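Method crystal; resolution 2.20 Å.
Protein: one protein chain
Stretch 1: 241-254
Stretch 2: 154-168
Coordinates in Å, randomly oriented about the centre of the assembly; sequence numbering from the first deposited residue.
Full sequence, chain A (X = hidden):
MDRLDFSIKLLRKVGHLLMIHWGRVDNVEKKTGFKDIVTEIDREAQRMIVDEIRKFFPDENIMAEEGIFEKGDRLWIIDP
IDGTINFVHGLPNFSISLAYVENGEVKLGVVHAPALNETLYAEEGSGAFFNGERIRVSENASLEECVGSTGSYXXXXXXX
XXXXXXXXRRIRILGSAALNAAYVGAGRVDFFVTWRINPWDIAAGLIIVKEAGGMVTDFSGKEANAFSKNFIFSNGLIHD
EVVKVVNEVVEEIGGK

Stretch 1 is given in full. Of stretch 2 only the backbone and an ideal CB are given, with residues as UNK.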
ATOM      1  N   GLU A 241     -19.054   2.497 -32.086  1.00 59.94           N
ATOM      2  CA  GLU A 241     -18.274   3.685 -32.408  1.00 64.08           C
ATOM      3  C   GLU A 241     -16.806   3.271 -32.568  1.00 66.69           C
ATOM      4  O   GLU A 241     -16.059   3.865 -33.359  1.00 66.06           O
ATOM      5  CB  GLU A 241     -18.427   4.733 -31.296  1.00 64.75           C
ATOM      6  CG  GLU A 241     -19.386   5.881 -31.636  1.00 67.19           C
ATOM      7  CD  GLU A 241     -20.127   6.447 -30.416  1.00 70.23           C
ATOM      8  OE1 GLU A 241     -21.105   5.810 -29.953  1.00 63.92           O
ATOM      9  OE2 GLU A 241     -19.730   7.527 -29.920  1.00 74.76           O
ATOM     10  N   VAL A 242     -16.415   2.235 -31.826  1.00 65.96           N
ATOM     11  CA  VAL A 242     -15.049   1.703 -31.863  1.00 66.76           C
ATOM     12  C   VAL A 242     -14.872   0.634 -32.960  1.00 66.14           C
ATOM     13  O   VAL A 242     -13.889   0.661 -33.706  1.00 63.91           O
ATOM     14  CB  VAL A 242     -14.645   1.111 -30.471  1.00 64.36           C
ATOM     15  CG1 VAL A 242     -13.318   0.371 -30.564  1.00 60.50           C
ATOM     16  CG2 VAL A 242     -14.529   2.234 -29.447  1.00 55.09           C
ATOM     17  N   VAL A 243     -15.823  -0.294 -33.062  1.00 68.85           N
ATOM     18  CA  VAL A 243     -15.743  -1.342 -34.076  1.00 73.21           C
ATOM     19  C   VAL A 243     -15.383  -0.713 -35.417  1.00 75.51           C
ATOM     20  O   VAL A 243     -14.555  -1.240 -36.157  1.00 75.86           O
ATOM     21  CB  VAL A 243     -17.086  -2.100 -34.240  1.00 74.34           C
ATOM     22  CG1 VAL A 243     -16.918  -3.223 -35.244  1.00 77.50           C
ATOM     23  CG2 VAL A 243     -17.548  -2.665 -32.904  1.00 76.35           C
ATOM     24  N   LYS A 244     -15.992   0.428 -35.716  1.00 76.48           N
ATOM     25  CA  LYS A 244     -15.732   1.114 -36.978  1.00 77.96           C
ATOM     26  C   LYS A 244     -14.300   1.612 -37.094  1.00 78.02           C
ATOM     27  O   LYS A 244     -13.569   1.213 -37.994  1.00 79.63           O
ATOM     28  CB  LYS A 244     -16.672   2.312 -37.152  1.00 77.76           C
ATOM     29  CG  LYS A 244     -16.675   2.885 -38.576  1.00 75.15           C
ATOM     30  CD  LYS A 244     -16.739   4.414 -38.605  1.00 71.91           C
ATOM     31  CE  LYS A 244     -15.381   5.049 -38.281  1.00 68.14           C
ATOM     32  NZ  LYS A 244     -14.337   4.689 -39.287  1.00 63.82           N
ATOM     33  N   VAL A 245     -13.908   2.496 -36.185  1.00 77.69           N
ATOM     34  CA  VAL A 245     -12.566   3.070 -36.207  1.00 76.64           C
ATOM     35  C   VAL A 245     -11.463   2.029 -36.300  1.00 74.55           C
ATOM     36  O   VAL A 245     -10.431   2.263 -36.929  1.00 72.74           O
ATOM     37  CB  VAL A 245     -12.302   3.932 -34.956  1.00 78.47           C
ATOM     38  CG1 VAL A 245     -10.943   4.613 -35.070  1.00 73.54           C
ATOM     39  CG2 VAL A 245     -13.411   4.959 -34.791  1.00 81.61           C
ATOM     40  N   VAL A 246     -11.681   0.880 -35.668  1.00 73.06           N
ATOM     41  CA  VAL A 246     -10.693  -0.189 -35.682  1.00 72.46           C
ATOM     42  C   VAL A 246     -10.527  -0.776 -37.085  1.00 73.09           C
ATOM     43  O   VAL A 246      -9.402  -0.948 -37.563  1.00 71.36           O
ATOM     44  CB  VAL A 246     -11.088  -1.298 -34.702  1.00 70.92           C
ATOM     45  CG1 VAL A 246     -10.079  -2.429 -34.759  1.00 72.08           C
ATOM     46  CG2 VAL A 246     -11.159  -0.729 -33.303  1.00 71.40           C
ATOM     47  N   ASN A 247     -11.648  -1.080 -37.737  1.00 76.87           N
ATOM     48  CA  ASN A 247     -11.635  -1.629 -39.094  1.00 79.29           C
ATOM     49  C   ASN A 247     -11.195  -0.546 -40.076  1.00 80.59           C
ATOM     50  O   ASN A 247     -10.665  -0.834 -41.147  1.00 82.42           O
ATOM     51  CB  ASN A 247     -13.027  -2.151 -39.469  1.00 83.02           C
ATOM     52  CG  ASN A 247     -13.379  -3.445 -38.747  1.00 85.78           C
ATOM     53  OD1 ASN A 247     -14.524  -3.654 -38.334  1.00 86.55           O
ATOM     54  ND2 ASN A 247     -12.395  -4.329 -38.605  1.00 83.66           N
ATOM     55  N   GLU A 248     -11.421   0.705 -39.701  1.00 80.98           N
ATOM     56  CA  GLU A 248     -11.022   1.830 -40.525  1.00 81.08           C
ATOM     57  C   GLU A 248      -9.494   1.801 -40.599  1.00 82.29           C
ATOM     58  O   GLU A 248      -8.903   2.039 -41.653  1.00 82.22           O
ATOM     59  CB  GLU A 248     -11.494   3.131 -39.874  1.00 82.69           C
ATOM     60  CG  GLU A 248     -11.257   4.381 -40.698  1.00 85.57           C
ATOM     61  CD  GLU A 248     -11.598   5.652 -39.934  1.00 87.27           C
ATOM     62  OE1 GLU A 248     -10.792   6.073 -39.071  1.00 80.46           O
ATOM     63  OE2 GLU A 248     -12.679   6.226 -40.194  1.00 91.54           O
ATOM     64  N   VAL A 249      -8.868   1.492 -39.465  1.00 85.35           N
ATOM     65  CA  VAL A 249      -7.408   1.416 -39.353  1.00 88.07           C
ATOM     66  C   VAL A 249      -6.880   0.115 -39.947  1.00 87.58           C
ATOM     67  O   VAL A 249      -5.817   0.089 -40.575  1.00 86.55           O
ATOM     68  CB  VAL A 249      -6.949   1.462 -37.869  1.00 91.65           C
ATOM     69  CG1 VAL A 249      -5.425   1.468 -37.788  1.00 91.76           C
ATOM     70  CG2 VAL A 249      -7.524   2.674 -37.182  1.00 89.49           C
ATOM     71  N   VAL A 250      -7.623  -0.962 -39.728  1.00 89.99           N
ATOM     72  CA  VAL A 250      -7.233  -2.271 -40.226  1.00 94.57           C
ATOM     73  C   VAL A 250      -7.181  -2.286 -41.746  1.00 95.24           C
ATOM     74  O   VAL A 250      -6.241  -2.821 -42.336  1.00 96.19           O
ATOM     75  CB  VAL A 250      -8.213  -3.372 -39.753  1.00 97.37           C
ATOM     76  CG1 VAL A 250      -7.798  -4.718 -40.332  1.00100.23           C
ATOM     77  CG2 VAL A 250      -8.231  -3.439 -38.232  1.00 97.24           C
ATOM     78  N   GLU A 251      -8.188  -1.698 -42.380  1.00 93.33           N
ATOM     79  CA  GLU A 251      -8.226  -1.669 -43.830  1.00 91.96           C
ATOM     80  C   GLU A 251      -7.083  -0.820 -44.368  1.00 92.03           C
ATOM     81  O   GLU A 251      -6.388  -1.222 -45.302  1.00 91.75           O
ATOM     82  CB  GLU A 251      -9.555  -1.109 -44.315  1.00 96.41           C
ATOM     83  CG  GLU A 251      -9.782  -1.307 -45.800  1.00101.47           C
ATOM     84  CD  GLU A 251     -10.947  -0.492 -46.317  1.00104.26           C
ATOM     85  OE1 GLU A 251     -10.854   0.756 -46.291  1.00103.65           O
ATOM     86  OE2 GLU A 251     -11.954  -1.097 -46.745  1.00106.13           O
ATOM     87  N   GLU A 252      -6.888   0.356 -43.775  1.00 90.38           N
ATOM     88  CA  GLU A 252      -5.822   1.261 -44.201  1.00 91.75           C
ATOM     89  C   GLU A 252      -4.458   0.573 -44.263  1.00 96.13           C
ATOM     90  O   GLU A 252      -3.706   0.751 -45.224  1.00 95.99           O
ATOM     91  CB  GLU A 252      -5.726   2.456 -43.254  1.00 78.11           C
ATOM     92  CG  GLU A 252      -4.517   3.336 -43.524  1.00 67.53           C
ATOM     93  CD  GLU A 252      -4.259   4.333 -42.411  1.00 66.71           C
ATOM     94  OE1 GLU A 252      -4.066   3.894 -41.252  1.00 63.73           O
ATOM     95  OE2 GLU A 252      -4.246   5.555 -42.690  1.00 66.85           O
ATOM     96  N   ILE A 253      -4.144  -0.200 -43.228  1.00101.13           N
ATOM     97  CA  ILE A 253      -2.874  -0.917 -43.151  1.00107.18           C
ATOM     98  C   ILE A 253      -2.911  -2.161 -44.036  1.00111.44           C
ATOM     99  O   ILE A 253      -1.956  -2.454 -44.758  1.00112.67           O
ATOM    100  CB  ILE A 253      -2.573  -1.360 -41.698  1.00107.46           C
ATOM    101  CG1 ILE A 253      -2.615  -0.152 -40.758  1.00105.50           C
ATOM    102  CG2 ILE A 253      -1.210  -2.038 -41.633  1.00108.80           C
ATOM    103  CD1 ILE A 253      -2.435  -0.509 -39.295  1.00 98.67           C
ATOM    104  N   GLY A 254      -4.022  -2.885 -43.970  1.00116.18           N
ATOM    105  CA  GLY A 254      -4.177  -4.095 -44.756  1.00121.80           C
ATOM    106  C   GLY A 254      -4.897  -5.169 -43.963  1.00125.63           C
ATOM    107  O   GLY A 254      -4.441  -5.567 -42.886  1.00125.91           O
ATOM    108  N   UNK A 154       2.370  -3.338 -34.138  1.00 91.14           N
ATOM    109  CA  UNK A 154       3.054  -2.969 -35.367  1.00 94.16           C
ATOM    110  C   UNK A 154       2.770  -1.523 -35.781  1.00 94.09           C
ATOM    111  O   UNK A 154       3.303  -0.584 -35.194  1.00 98.08           O
ATOM    112  CB  UNK A 154       2.645  -3.921 -36.492  1.00 94.16           C
ATOM    113  N   UNK A 155       1.929  -1.350 -36.792  1.00 87.67           N
ATOM    114  CA  UNK A 155       1.578  -0.032 -37.289  1.00 82.38           C
ATOM    115  C   UNK A 155       0.205   0.344 -36.766  1.00 77.97           C
ATOM    116  O   UNK A 155      -0.226   1.490 -36.884  1.00 75.77           O
ATOM    117  CB  UNK A 155       1.610   0.008 -38.818  1.00 82.38           C
ATOM    118  N   UNK A 156      -0.475  -0.644 -36.195  1.00 73.94           N
ATOM    119  CA  UNK A 156      -1.817  -0.474 -35.650  1.00 69.52           C
ATOM    120  C   UNK A 156      -1.927   0.654 -34.627  1.00 66.72           C
ATOM    121  O   UNK A 156      -2.699   1.603 -34.800  1.00 65.77           O
ATOM    122  CB  UNK A 156      -2.274  -1.785 -35.006  1.00 69.52           C
ATOM    123  N   UNK A 157      -1.164   0.524 -33.550  1.00 64.14           N
ATOM    124  CA  UNK A 157      -1.157   1.503 -32.477  1.00 59.45           C
ATOM    125  C   UNK A 157      -1.118   2.926 -33.008  1.00 58.62           C
ATOM    126  O   UNK A 157      -2.140   3.605 -33.029  1.00 58.04           O
ATOM    127  CB  UNK A 157       0.036   1.260 -31.550  1.00 59.45           C
ATOM    128  N   UNK A 158       0.063   3.363 -33.435  1.00 61.51           N
ATOM    129  CA  UNK A 158       0.228   4.711 -33.956  1.00 67.39           C
ATOM    130  C   UNK A 158      -0.902   5.207 -34.840  1.00 70.46           C
ATOM    131  O   UNK A 158      -1.244   6.388 -34.812  1.00 70.47           O
ATOM    132  CB  UNK A 158       1.537   4.784 -34.746  1.00 67.39           C
ATOM    133  N   UNK A 159      -1.481   4.308 -35.631  1.00 71.45           N
ATOM    134  CA  UNK A 159      -2.581   4.672 -36.517  1.00 71.60           C
ATOM    135  C   UNK A 159      -3.879   4.804 -35.737  1.00 70.09           C
ATOM    136  O   UNK A 159      -4.602   5.791 -35.885  1.00 69.66           O
ATOM    137  CB  UNK A 159      -2.738   3.637 -37.633  1.00 71.60           C
ATOM    138  N   UNK A 160      -4.166   3.801 -34.911  1.00 69.41           N
ATOM    139  CA  UNK A 160      -5.375   3.798 -34.099  1.00 67.40           C
ATOM    140  C   UNK A 160      -5.442   5.065 -33.252  1.00 67.11           C
ATOM    141  O   UNK A 160      -6.523   5.516 -32.870  1.00 65.82           O
ATOM    142  CB  UNK A 160      -5.424   2.555 -33.209  1.00 67.40           C
ATOM    143  N   UNK A 161      -4.278   5.631 -32.951  1.00 63.98           N
ATOM    144  CA  UNK A 161      -4.227   6.870 -32.191  1.00 63.39           C
ATOM    145  C   UNK A 161      -4.808   7.939 -33.109  1.00 67.19           C
ATOM    146  O   UNK A 161      -5.814   8.571 -32.782  1.00 65.24           O
ATOM    147  CB  UNK A 161      -2.807   7.211 -31.733  1.00 63.39           C
ATOM    148  N   UNK A 162      -4.165   8.111 -34.265  1.00 68.98           N
ATOM    149  CA  UNK A 162      -4.561   9.093 -35.278  1.00 70.62           C
ATOM    150  C   UNK A 162      -6.063   9.172 -35.480  1.00 71.74           C
ATOM    151  O   UNK A 162      -6.647  10.258 -35.462  1.00 72.43           O
ATOM    152  CB  UNK A 162      -3.891   8.761 -36.613  1.00 70.62           C
ATOM    153  N   UNK A 163      -6.678   8.012 -35.675  1.00 70.62           N
ATOM    154  CA  UNK A 163      -8.113   7.929 -35.893  1.00 70.17           C
ATOM    155  C   UNK A 163      -8.882   8.358 -34.652  1.00 70.51           C
ATOM    156  O   UNK A 163      -9.737   9.242 -34.705  1.00 70.95           O
ATOM    157  CB  UNK A 163      -8.509   6.507 -36.294  1.00 70.17           C
ATOM    158  N   UNK A 164      -8.556   7.716 -33.535  1.00 71.61           N
ATOM    159  CA  UNK A 164      -9.225   7.945 -32.258  1.00 73.73           C
ATOM    160  C   UNK A 164      -8.952   9.272 -31.551  1.00 75.77           C
ATOM    161  O   UNK A 164      -9.858   9.864 -30.967  1.00 74.69           O
ATOM    162  CB  UNK A 164      -8.837   6.812 -31.305  1.00 73.73           C
ATOM    163  N   UNK A 165      -7.706   9.726 -31.599  1.00 80.30           N
ATOM    164  CA  UNK A 165      -7.298  10.969 -30.951  1.00 84.14           C
ATOM    165  C   UNK A 165      -8.261  12.140 -31.132  1.00 84.39           C
ATOM    166  O   UNK A 165      -8.294  13.045 -30.306  1.00 85.85           O
ATOM    167  CB  UNK A 165      -5.922  11.378 -31.480  1.00 84.14           C
ATOM    168  N   UNK A 166      -9.049  12.126 -32.199  1.00 83.68           N
ATOM    169  CA  UNK A 166      -9.971  13.223 -32.458  1.00 82.36           C
ATOM    170  C   UNK A 166     -11.296  13.123 -31.691  1.00 82.39           C
ATOM    171  O   UNK A 166     -11.655  14.031 -30.937  1.00 82.70           O
ATOM    172  CB  UNK A 166     -10.261  13.290 -33.959  1.00 82.36           C
ATOM    173  N   UNK A 167     -12.019  12.023 -31.877  1.00 80.16           N
ATOM    174  CA  UNK A 167     -13.303  11.828 -31.204  1.00 78.33           C
ATOM    175  C   UNK A 167     -13.200  11.301 -29.771  1.00 74.98           C
ATOM    176  O   UNK A 167     -14.200  10.867 -29.196  1.00 74.22           O
ATOM    177  CB  UNK A 167     -14.157  10.861 -32.027  1.00 78.33           C
ATOM    178  N   UNK A 168     -12.010  11.353 -29.181  1.00 73.39           N
ATOM    179  CA  UNK A 168     -11.839  10.808 -27.839  1.00 71.05           C
ATOM    180  C   UNK A 168     -11.124  11.713 -26.824  1.00 69.31           C
ATOM    181  O   UNK A 168     -10.194  12.454 -27.164  1.00 69.37           O
ATOM    182  CB  UNK A 168     -11.064   9.493 -27.948  1.00 71.05           C
TER

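Stretch 1 is a helix whose Val245, Glu248, Val249, Glu252 and Ile253 point toward stretch 2, a second helix crossing at 135° with the axes 9.5 Å apart at closest approach.

Position 154 precedes the helix, and its ideal CB has nothing of stretch 1 within 5.5 Å, so many residues would do; it is Val154. At 155 the CB points toward stretch 1, 4.1 Å from Ile253 CD1, which leaves room for a small or polar side chain. Asp155 rests its CB 4.0 Å from Ile253 CD1.

The CB of 156 points sideways, 4.5 Å from Ile253 CD1, with Val246 and Val250 farther along. A long apolar or aromatic side chain could reach them. Phe156 does, placing CE2 4.1 Å from Val246 CG1 and 4.3 Å from Val250 CG2, both at its ring edge.

Positions 157 and 158 have no neighbour in stretch 1, so many residues would do; they hold Thr157 and Gly158.

At 159 the CB is tight against Val249 CG1 at 3.5 Å and near Glu252 OE1. A flexible chain, perhaps basic, would suit. Lys159 packs its CB 3.4 Å from Val249 CG1, but its end leads away, and NZ forms a salt bridge with OE2 of the residue at 162 (3.1 Å).

Position 160 points sideways, its CB 4.5 Å from Val249 CG2, so a large apolar residue could extend along the valines. Phe160 brings CE2 within 3.6 Å of Val246 CG2, which lies at the ring edge.

Position 161 points away and is unconstrained here: Ile161. Position 162 points toward stretch 1 without reaching it; Glu162 serves as the partner of Lys159.

At 163 the CB is tight against Val245 CG1 (3.3 Å) and near Glu248 OE1. Valines and acids together favour a long basic chain. Arg163 sits among Val245, Glu248, Val249 and Glu252. Its CG lies 3.0 Å from Val249 CG2, while NH2 makes a 3.3 Å salt bridge with Glu252 OE2; that oxygen is well out of the guanidinium plane, so charge alone links them.

The sideways CB of 164 suits a long apolar chain. Met164 brings CE to 3.6 Å from Val245 CB and 4.0 Å from Val242 CG2.

Positions 165 and 166 are out of reach: Glu165 and Lys166 pair with each other. Position 167 points toward stretch 1 across a gap suited to a long side chain. Arg167 NH2 lies 3.3 Å from Val245 CG2 and weakly hydrogen-bonds a water that donates to Glu248 OE1. Position 168, out of reach, is Thr168.

Stretch 2 154-168: VDFTGKFIERMEKRT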
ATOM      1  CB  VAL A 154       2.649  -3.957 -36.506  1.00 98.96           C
ATOM      2  CG1 VAL A 154       1.134  -3.939 -36.709  1.00 98.67           C
ATOM      3  CG2 VAL A 154       3.388  -3.624 -37.789  1.00102.01           C
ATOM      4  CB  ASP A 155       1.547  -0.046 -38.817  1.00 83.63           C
ATOM      5  CG  ASP A 155       2.924  -0.231 -39.431  1.00 86.34           C
ATOM      6  OD1 ASP A 155       3.601  -1.227 -39.110  1.00 93.09           O
ATOM      7  OD2 ASP A 155       3.329   0.626 -40.246  1.00 85.91           O
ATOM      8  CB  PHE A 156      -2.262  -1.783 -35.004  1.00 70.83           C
ATOM      9  CG  PHE A 156      -3.652  -1.746 -34.463  1.00 73.50           C
ATOM     10  CD1 PHE A 156      -3.924  -1.124 -33.249  1.00 73.12           C
ATOM     11  CD2 PHE A 156      -4.699  -2.315 -35.180  1.00 76.08           C
ATOM     12  CE1 PHE A 156      -5.220  -1.067 -32.756  1.00 75.73           C
ATOM     13  CE2 PHE A 156      -6.004  -2.266 -34.699  1.00 78.61           C
ATOM     14  CZ  PHE A 156      -6.266  -1.640 -33.482  1.00 79.38           C
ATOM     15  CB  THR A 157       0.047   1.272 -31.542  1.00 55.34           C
ATOM     16  OG1 THR A 157      -0.081  -0.008 -30.909  1.00 49.73           O
ATOM     17  CG2 THR A 157       0.108   2.347 -30.479  1.00 57.57           C
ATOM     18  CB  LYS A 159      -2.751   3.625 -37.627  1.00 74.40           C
ATOM     19  CG  LYS A 159      -1.753   3.762 -38.759  1.00 76.28           C
ATOM     20  CD  LYS A 159      -1.964   5.071 -39.506  1.00 77.90           C
ATOM     21  CE  LYS A 159      -0.859   5.319 -40.518  1.00 79.48           C
ATOM     22  NZ  LYS A 159       0.462   5.517 -39.858  1.00 79.28           N
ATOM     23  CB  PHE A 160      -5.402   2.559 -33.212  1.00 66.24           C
ATOM     24  CG  PHE A 160      -6.613   2.474 -32.324  1.00 69.71           C
ATOM     25  CD1 PHE A 160      -6.592   3.006 -31.042  1.00 68.50           C
ATOM     26  CD2 PHE A 160      -7.776   1.851 -32.768  1.00 71.17           C
ATOM     27  CE1 PHE A 160      -7.712   2.915 -30.210  1.00 69.39           C
ATOM     28  CE2 PHE A 160      -8.901   1.756 -31.943  1.00 71.64           C
ATOM     29  CZ  PHE A 160      -8.868   2.287 -30.663  1.00 70.07           C
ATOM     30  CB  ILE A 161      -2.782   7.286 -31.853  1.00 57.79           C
ATOM     31  CG1 ILE A 161      -2.143   6.268 -30.908  1.00 55.36           C
ATOM     32  CG2 ILE A 161      -2.776   8.682 -31.250  1.00 60.28           C
ATOM     33  CD1 ILE A 161      -2.823   6.154 -29.579  1.00 51.26           C
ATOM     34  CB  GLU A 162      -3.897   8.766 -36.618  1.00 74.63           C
ATOM     35  CG  GLU A 162      -2.380   8.734 -36.555  1.00 80.09           C
ATOM     36  CD  GLU A 162      -1.731   8.574 -37.920  1.00 81.57           C
ATOM     37  OE1 GLU A 162      -1.977   9.434 -38.795  1.00 76.08           O
ATOM     38  OE2 GLU A 162      -0.972   7.594 -38.115  1.00 82.85           O
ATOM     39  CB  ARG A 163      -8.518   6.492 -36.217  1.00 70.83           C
ATOM     40  CG  ARG A 163      -7.491   5.676 -36.972  1.00 72.28           C
ATOM     41  CD  ARG A 163      -7.510   5.948 -38.459  1.00 75.69           C
ATOM     42  NE  ARG A 163      -6.705   7.113 -38.807  1.00 77.48           N
ATOM     43  CZ  ARG A 163      -6.428   7.482 -40.053  1.00 75.73           C
ATOM     44  NH1 ARG A 163      -5.682   8.558 -40.273  1.00 78.76           N
ATOM     45  NH2 ARG A 163      -6.896   6.775 -41.078  1.00 66.16           N
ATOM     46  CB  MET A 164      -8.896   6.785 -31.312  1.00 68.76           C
ATOM     47  CG  MET A 164     -10.080   6.326 -30.497  1.00 69.10           C
ATOM     48  SD  MET A 164     -11.504   6.000 -31.550  1.00 67.07           S
ATOM     49  CE  MET A 164     -11.659   4.229 -31.437  1.00 78.91           C
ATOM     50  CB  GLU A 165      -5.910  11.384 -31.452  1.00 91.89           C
ATOM     51  CG  GLU A 165      -5.825  11.523 -32.967  1.00100.59           C
ATOM     52  CD  GLU A 165      -4.449  11.943 -33.451  1.00106.68           C
ATOM     53  OE1 GLU A 165      -3.447  11.312 -33.046  1.00112.01           O
ATOM     54  OE2 GLU A 165      -4.372  12.901 -34.248  1.00111.06           O
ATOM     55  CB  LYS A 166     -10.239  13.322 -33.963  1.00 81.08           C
ATOM     56  CG  LYS A 166     -10.592  14.725 -34.453  1.00 80.16           C
ATOM     57  CD  LYS A 166      -9.411  15.687 -34.365  1.00 78.79           C
ATOM     58  CE  LYS A 166      -8.294  15.320 -35.340  1.00 78.70           C
ATOM     59  NZ  LYS A 166      -7.649  14.004 -35.040  1.00 75.25           N
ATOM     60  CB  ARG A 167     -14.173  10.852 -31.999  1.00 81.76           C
ATOM     61  CG  ARG A 167     -14.743  11.382 -33.300  1.00 83.45           C
ATOM     62  CD  ARG A 167     -15.816  10.428 -33.810  1.00 83.40           C
ATOM     63  NE  ARG A 167     -15.346   9.523 -34.857  1.00 87.22           N
ATOM     64  CZ  ARG A 167     -14.212   8.826 -34.822  1.00 88.96           C
ATOM     65  NH1 ARG A 167     -13.389   8.916 -33.784  1.00 89.42           N
ATOM     66  NH2 ARG A 167     -13.903   8.024 -35.837  1.00 87.13           N
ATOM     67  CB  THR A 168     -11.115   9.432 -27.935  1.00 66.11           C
ATOM     68  OG1 THR A 168     -11.660   8.532 -26.965  1.00 67.41           O
ATOM     69  CG2 THR A 168      -9.609   9.586 -27.717  1.00 51.64           C
TER
HETATM   70  O   HOH W   1     -11.659   7.849 -37.297  1.00 47.00           O
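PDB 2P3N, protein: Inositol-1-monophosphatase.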